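Long-range contacts in enterotoxin SEN variant (PDB 6KRY), which is a staphylococcal enterotoxin of the superantigen family, probably acting by bridging MHC class II molecules and T-cell receptors: residues N5-S11 and I171-C175; D54-L58 and L86-N90. All blocks are in the same frame, centred on the assembly; numbering follows the deposited sequence.

Contact 1 (N5-S11 and I171-C175); sequences NDLKKKS and IQKGC
The amide of Gln172 faces Lys9 on one side, where Lys9 NZ comes in from above the amide, 52° from its plane and 3.0 Å from OE1. Ser11 N takes the edge: it lies in the plane of that carbonyl and uses one of the lone pairs of OE1, also at 3.0 Å. Ser11 OG adds a weak bond to that same OE1. At the other end of the amide, NE2 goes to Gly169 O, so its rotation is fixed from both ends. A bend at chi2 (-59°) folds the Gln172 chain so that OE1 meets these donors. Between the backbones, Lys10 N gives a nearly straight bond to Gln172 O at 2.7 Å. The extended Lys173 chain runs alongside the backbone of Leu7 and Lys8, its CG 3.5 Å from Lys8 O, and its ammonium bonds Lys4 O and a water that reaches weakly to the Asn5 amide oxygen. Deeper in, Leu7 CD2 packs on Cys175 CB at 3.9 Å. Lys10 stretches the other way: the carbonyls of Asn165, Thr168 and Ile163 share its ammonium protons with a water that donates to Ile171 O. Gln172 and Lys173 form a classic beta bulge opposite Tyr225, where strand 173-180 of the beta-grasp sheet begins. One amide oxygen thus collects an ammonium and a backbone N-H, and Lys9 would probably polarise it, strengthening its hold on the N-terminal segment.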
loop_
_atom_site.group_PDB
_atom_site.type_symbol
_atom_site.label_atom_id
_atom_site.label_comp_id
_atom_site.label_asym_id
_atom_site.label_seq_id
_atom_site.Cartn_x
_atom_site.Cartn_y
_atom_site.Cartn_z
ATOM N N ASN A 5 15.058 14.260 -12.907
ATOM C CA ASN A 5 16.082 13.314 -13.341
ATOM C C ASN A 5 16.466 12.331 -12.221
ATOM O O ASN A 5 17.204 11.401 -12.474
ATOM C CB ASN A 5 17.291 14.051 -13.936
ATOM C CG ASN A 5 16.973 14.551 -15.333
ATOM O OD1 ASN A 5 16.178 13.927 -16.024
ATOM N ND2 ASN A 5 17.573 15.648 -15.769
ATOM N N ASP A 6 15.895 12.489 -11.026
ATOM C CA ASP A 6 15.981 11.500 -9.975
ATOM C C ASP A 6 14.821 10.493 -10.062
ATOM O O ASP A 6 14.791 9.500 -9.305
ATOM C CB ASP A 6 15.882 12.158 -8.595
ATOM C CG ASP A 6 17.131 12.925 -8.214
ATOM O OD1 ASP A 6 18.200 12.598 -8.770
ATOM O OD2 ASP A 6 17.015 13.838 -7.369
ATOM N N LEU A 7 13.824 10.749 -10.911
ATOM C CA LEU A 7 12.667 9.859 -10.999
ATOM C C LEU A 7 12.866 8.883 -12.150
ATOM O O LEU A 7 13.424 9.254 -13.176
ATOM C CB LEU A 7 11.406 10.678 -11.225
ATOM C CG LEU A 7 11.034 11.626 -10.093
ATOM C CD1 LEU A 7 9.850 12.444 -10.543
ATOM C CD2 LEU A 7 10.728 10.856 -8.807
ATOM N N LYS A 8 12.414 7.647 -11.964
ATOM C CA LYS A 8 12.517 6.614 -13.000
ATOM C C LYS A 8 11.441 6.858 -14.069
ATOM O O LYS A 8 10.412 7.502 -13.826
ATOM C CB LYS A 8 12.328 5.219 -12.398
ATOM C CG LYS A 8 13.239 4.864 -11.237
ATOM C CD LYS A 8 14.654 4.580 -11.640
ATOM C CE LYS A 8 15.541 4.295 -10.444
ATOM N NZ LYS A 8 15.904 5.544 -9.723
ATOM N N LYS A 9 11.680 6.297 -15.245
ATOM C CA LYS A 9 10.857 6.517 -16.403
ATOM C C LYS A 9 9.916 5.321 -16.624
ATOM O O LYS A 9 10.358 4.190 -16.564
ATOM C CB LYS A 9 11.780 6.686 -17.612
ATOM C CG LYS A 9 11.376 7.789 -18.562
ATOM C CD LYS A 9 12.446 8.156 -19.565
ATOM C CE LYS A 9 11.960 8.051 -20.999
ATOM N NZ LYS A 9 10.539 8.470 -21.183
ATOM N N LYS A 10 8.635 5.579 -16.922
ATOM C CA LYS A 10 7.706 4.504 -17.251
ATOM C C LYS A 10 8.210 3.630 -18.423
ATOM O O LYS A 10 8.037 2.410 -18.397
ATOM C CB LYS A 10 6.334 5.069 -17.628
ATOM C CG LYS A 10 5.303 4.006 -17.944
ATOM C CD LYS A 10 3.977 4.580 -18.318
ATOM C CE LYS A 10 2.936 3.519 -18.536
ATOM N NZ LYS A 10 1.619 4.125 -18.753
ATOM N N SER A 11 8.788 4.246 -19.455
ATOM C CA SER A 11 9.211 3.525 -20.666
ATOM C C SER A 11 10.376 2.570 -20.390
ATOM O O SER A 11 10.673 1.749 -21.218
ATOM C CB SER A 11 9.552 4.466 -21.757
ATOM O OG SER A 11 10.637 5.283 -21.369
ATOM N N ILE A 171 1.903 9.878 -19.466
ATOM C CA ILE A 171 2.651 10.096 -18.181
ATOM C C ILE A 171 3.918 9.231 -18.173
ATOM O O ILE A 171 3.803 8.024 -18.300
ATOM C CB ILE A 171 1.751 9.804 -16.968
ATOM C CG1 ILE A 171 0.454 10.629 -16.969
ATOM C CG2 ILE A 171 2.530 9.982 -15.680
ATOM C CD1 ILE A 171 0.678 12.113 -17.017
ATOM N N GLN A 172 5.110 9.838 -18.031
ATOM C CA GLN A 172 6.372 9.095 -18.052
ATOM C C GLN A 172 7.039 9.043 -16.686
ATOM O O GLN A 172 7.853 8.153 -16.447
ATOM C CB GLN A 172 7.360 9.684 -19.069
ATOM C CG GLN A 172 7.119 9.191 -20.492
ATOM C CD GLN A 172 7.219 7.686 -20.611
ATOM O OE1 GLN A 172 8.146 7.062 -20.082
ATOM N NE2 GLN A 172 6.254 7.098 -21.317
ATOM N N LYS A 173 6.778 10.037 -15.833
ATOM C CA LYS A 173 7.395 10.065 -14.537
ATOM C C LYS A 173 6.358 10.599 -13.539
ATOM O O LYS A 173 5.388 11.297 -13.909
ATOM C CB LYS A 173 8.638 10.965 -14.471
ATOM C CG LYS A 173 9.789 10.601 -15.416
ATOM C CD LYS A 173 11.043 11.452 -15.244
ATOM C CE LYS A 173 12.260 10.843 -15.925
ATOM N NZ LYS A 173 13.449 11.707 -15.759
ATOM N N GLY A 174 6.582 10.272 -12.273
ATOM C CA GLY A 174 5.691 10.799 -11.265
ATOM C C GLY A 174 6.105 10.392 -9.876
ATOM O O GLY A 174 6.756 9.378 -9.666
ATOM N N CYS A 175 5.618 11.154 -8.899
ATOM C CA CYS A 175 5.890 10.817 -7.539
ATOM C C CYS A 175 4.745 11.308 -6.622
ATOM O O CYS A 175 3.929 12.152 -6.980
ATOM C CB CYS A 175 7.230 11.362 -7.104
ATOM S SG CYS A 175 7.296 13.171 -7.113
HETATM O O HOH W 1 15.460 10.750 -17.023
HETATM O O HOH W 2 8.876 8.636 -12.003
HETATM O O HOH W 3 1.609 6.902 -19.177
#

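Contact 2 (D54-L58 and L86-N90); sequences DISVL and LYYGN
Tyr87 reaches across to Ile55, Val57 and Leu58, and can be followed outward from CB. A chi1 of 64° tucks CG back between the two main-chain arms, and the ring is carried toward residues 54-58. From CG onward the ring is covered by Ile55: CD1 of Ile55 stands over the centre of one face, 3.8 Å from the centroid and 4° off the ring normal, a clean CH-pi contact. Moving along one edge, Tyr87 CD1 and CE1 meet Leu58 CD1, which lies in the ring plane and comes within 3.6 Å of CE1. The same methyl rests 3.5 Å from Gly89 CA, so it is wedged between the ring and the backbone of 86-90. At the far end CZ is 3.6 Å from Ile55 CG2, and OH comes to 3.2 Å from Val57 CG2, the latter side chain crossing the tyrosine at about a right angle. The hydroxyl is hydrogen-bonded elsewhere, to Thr29 O, while the Trp30 ring also meets Tyr87, their planes about 45° apart. Leu58 N bonds Ile55 O, a turn that brings both side chains to the same ring. No hydrogen bond crosses between the segments. The join therefore rests on methyl-to-ring contact: it fastens the turn after strand 47-55 to strand 86-88 within the OB-fold domain, while the buried phenol keeps its polar partner in the backbone of Thr29.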
loop_
_atom_site.group_PDB
_atom_site.type_symbol
_atom_site.label_atom_id
_atom_site.label_comp_id
_atom_site.label_asym_id
_atom_site.label_seq_id
_atom_site.Cartn_x
_atom_site.Cartn_y
_atom_site.Cartn_z
ATOM N N ASP A 54 -10.634 -14.853 4.290
ATOM C CA ASP A 54 -11.048 -15.548 3.083
ATOM C C ASP A 54 -10.862 -14.603 1.906
ATOM O O ASP A 54 -11.366 -13.485 1.889
ATOM C CB ASP A 54 -12.443 -16.143 3.280
ATOM C CG ASP A 54 -12.332 -17.297 4.271
ATOM O OD1 ASP A 54 -11.743 -18.347 3.893
ATOM O OD2 ASP A 54 -12.710 -17.097 5.444
ATOM N N ILE A 55 -10.041 -15.040 0.961
ATOM C CA ILE A 55 -9.804 -14.299 -0.240
ATOM C C ILE A 55 -10.241 -15.183 -1.416
ATOM O O ILE A 55 -9.511 -16.113 -1.862
ATOM C CB ILE A 55 -8.338 -13.854 -0.353
ATOM C CG1 ILE A 55 -7.932 -12.946 0.817
ATOM C CG2 ILE A 55 -8.142 -13.178 -1.697
ATOM C CD1 ILE A 55 -6.500 -12.465 0.782
ATOM N N SER A 56 -11.431 -14.865 -1.901
ATOM C CA SER A 56 -12.128 -15.658 -2.879
ATOM C C SER A 56 -11.303 -15.827 -4.163
ATOM O O SER A 56 -11.184 -16.923 -4.726
ATOM C CB SER A 56 -13.462 -15.042 -3.170
ATOM O OG SER A 56 -14.329 -16.050 -3.678
ATOM N N VAL A 57 -10.713 -14.742 -4.638
ATOM C CA VAL A 57 -10.089 -14.787 -5.958
ATOM C C VAL A 57 -8.854 -15.694 -5.952
ATOM O O VAL A 57 -8.492 -16.189 -7.007
ATOM C CB VAL A 57 -9.772 -13.383 -6.488
ATOM C CG1 VAL A 57 -11.066 -12.618 -6.763
ATOM C CG2 VAL A 57 -8.857 -12.610 -5.553
ATOM N N LEU A 58 -8.200 -15.917 -4.802
ATOM C CA LEU A 58 -7.006 -16.797 -4.760
ATOM C C LEU A 58 -7.349 -18.126 -4.074
ATOM O O LEU A 58 -6.513 -18.984 -3.980
ATOM C CB LEU A 58 -5.846 -16.095 -4.032
ATOM C CG LEU A 58 -5.162 -14.921 -4.760
ATOM C CD1 LEU A 58 -3.879 -14.515 -4.051
ATOM C CD2 LEU A 58 -4.846 -15.244 -6.217
ATOM N N LEU A 86 -1.993 -4.478 -0.150
ATOM C CA LEU A 86 -2.005 -5.295 -1.362
ATOM C C LEU A 86 -1.348 -6.654 -1.095
ATOM O O LEU A 86 -0.172 -6.738 -0.707
ATOM C CB LEU A 86 -1.243 -4.521 -2.445
ATOM C CG LEU A 86 -1.888 -3.191 -2.851
ATOM C CD1 LEU A 86 -0.992 -2.434 -3.825
ATOM C CD2 LEU A 86 -3.275 -3.395 -3.457
ATOM N N TYR A 87 -2.102 -7.728 -1.344
ATOM C CA TYR A 87 -1.627 -9.073 -1.053
ATOM C C TYR A 87 -1.172 -9.774 -2.332
ATOM O O TYR A 87 -1.429 -9.338 -3.470
ATOM C CB TYR A 87 -2.714 -9.888 -0.337
ATOM C CG TYR A 87 -3.936 -10.121 -1.174
ATOM C CD1 TYR A 87 -3.990 -11.176 -2.070
ATOM C CD2 TYR A 87 -4.999 -9.248 -1.144
ATOM C CE1 TYR A 87 -5.063 -11.337 -2.930
ATOM C CE2 TYR A 87 -6.100 -9.416 -1.967
ATOM C CZ TYR A 87 -6.137 -10.471 -2.854
ATOM O OH TYR A 87 -7.199 -10.651 -3.696
ATOM N N TYR A 88 -0.469 -10.893 -2.113
ATOM C CA TYR A 88 -0.004 -11.741 -3.167
ATOM C C TYR A 88 -0.165 -13.203 -2.754
ATOM O O TYR A 88 -0.148 -13.550 -1.576
ATOM C CB TYR A 88 1.438 -11.378 -3.515
ATOM C CG TYR A 88 2.469 -11.766 -2.484
ATOM C CD1 TYR A 88 3.039 -13.013 -2.540
ATOM C CD2 TYR A 88 2.969 -10.864 -1.556
ATOM C CE1 TYR A 88 4.011 -13.407 -1.644
ATOM C CE2 TYR A 88 3.949 -11.249 -0.636
ATOM C CZ TYR A 88 4.473 -12.525 -0.694
ATOM O OH TYR A 88 5.407 -13.029 0.155
ATOM N N GLY A 89 -0.343 -14.058 -3.763
ATOM C CA GLY A 89 -0.518 -15.492 -3.562
ATOM C C GLY A 89 0.697 -16.297 -4.011
ATOM O O GLY A 89 1.028 -17.301 -3.367
ATOM N N ASN A 90 1.347 -15.863 -5.105
ATOM C CA ASN A 90 2.504 -16.523 -5.740
ATOM C C ASN A 90 3.758 -16.294 -4.898
ATOM O O ASN A 90 4.088 -15.158 -4.631
ATOM C CB ASN A 90 2.669 -15.976 -7.169
ATOM C CG ASN A 90 3.971 -16.302 -7.884
ATOM O OD1 ASN A 90 4.474 -17.418 -7.775
ATOM N ND2 ASN A 90 4.490 -15.374 -8.691
#

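Starting at the N terminus, the chain lays down residues 5-11, then forms helix 15-26 and the strands of the OB-fold domain. There 86-90 comes back to 54-58, so contact 2 closes a loop that holds strand 60-66, helix 70-76 and strand 81-84. The chain then passes into the beta-grasp domain, where 171-175 returns to 5-11; contact 1 closes this far longer loop, which encloses all of contact 2 without crossing it. The centres of the two are 29 Å apart and their nearest atoms about 15 Å. Contact 2 works inside one domain, whereas contact 1 ties the segment that leads into helix 15-26 to the beta-grasp sheet.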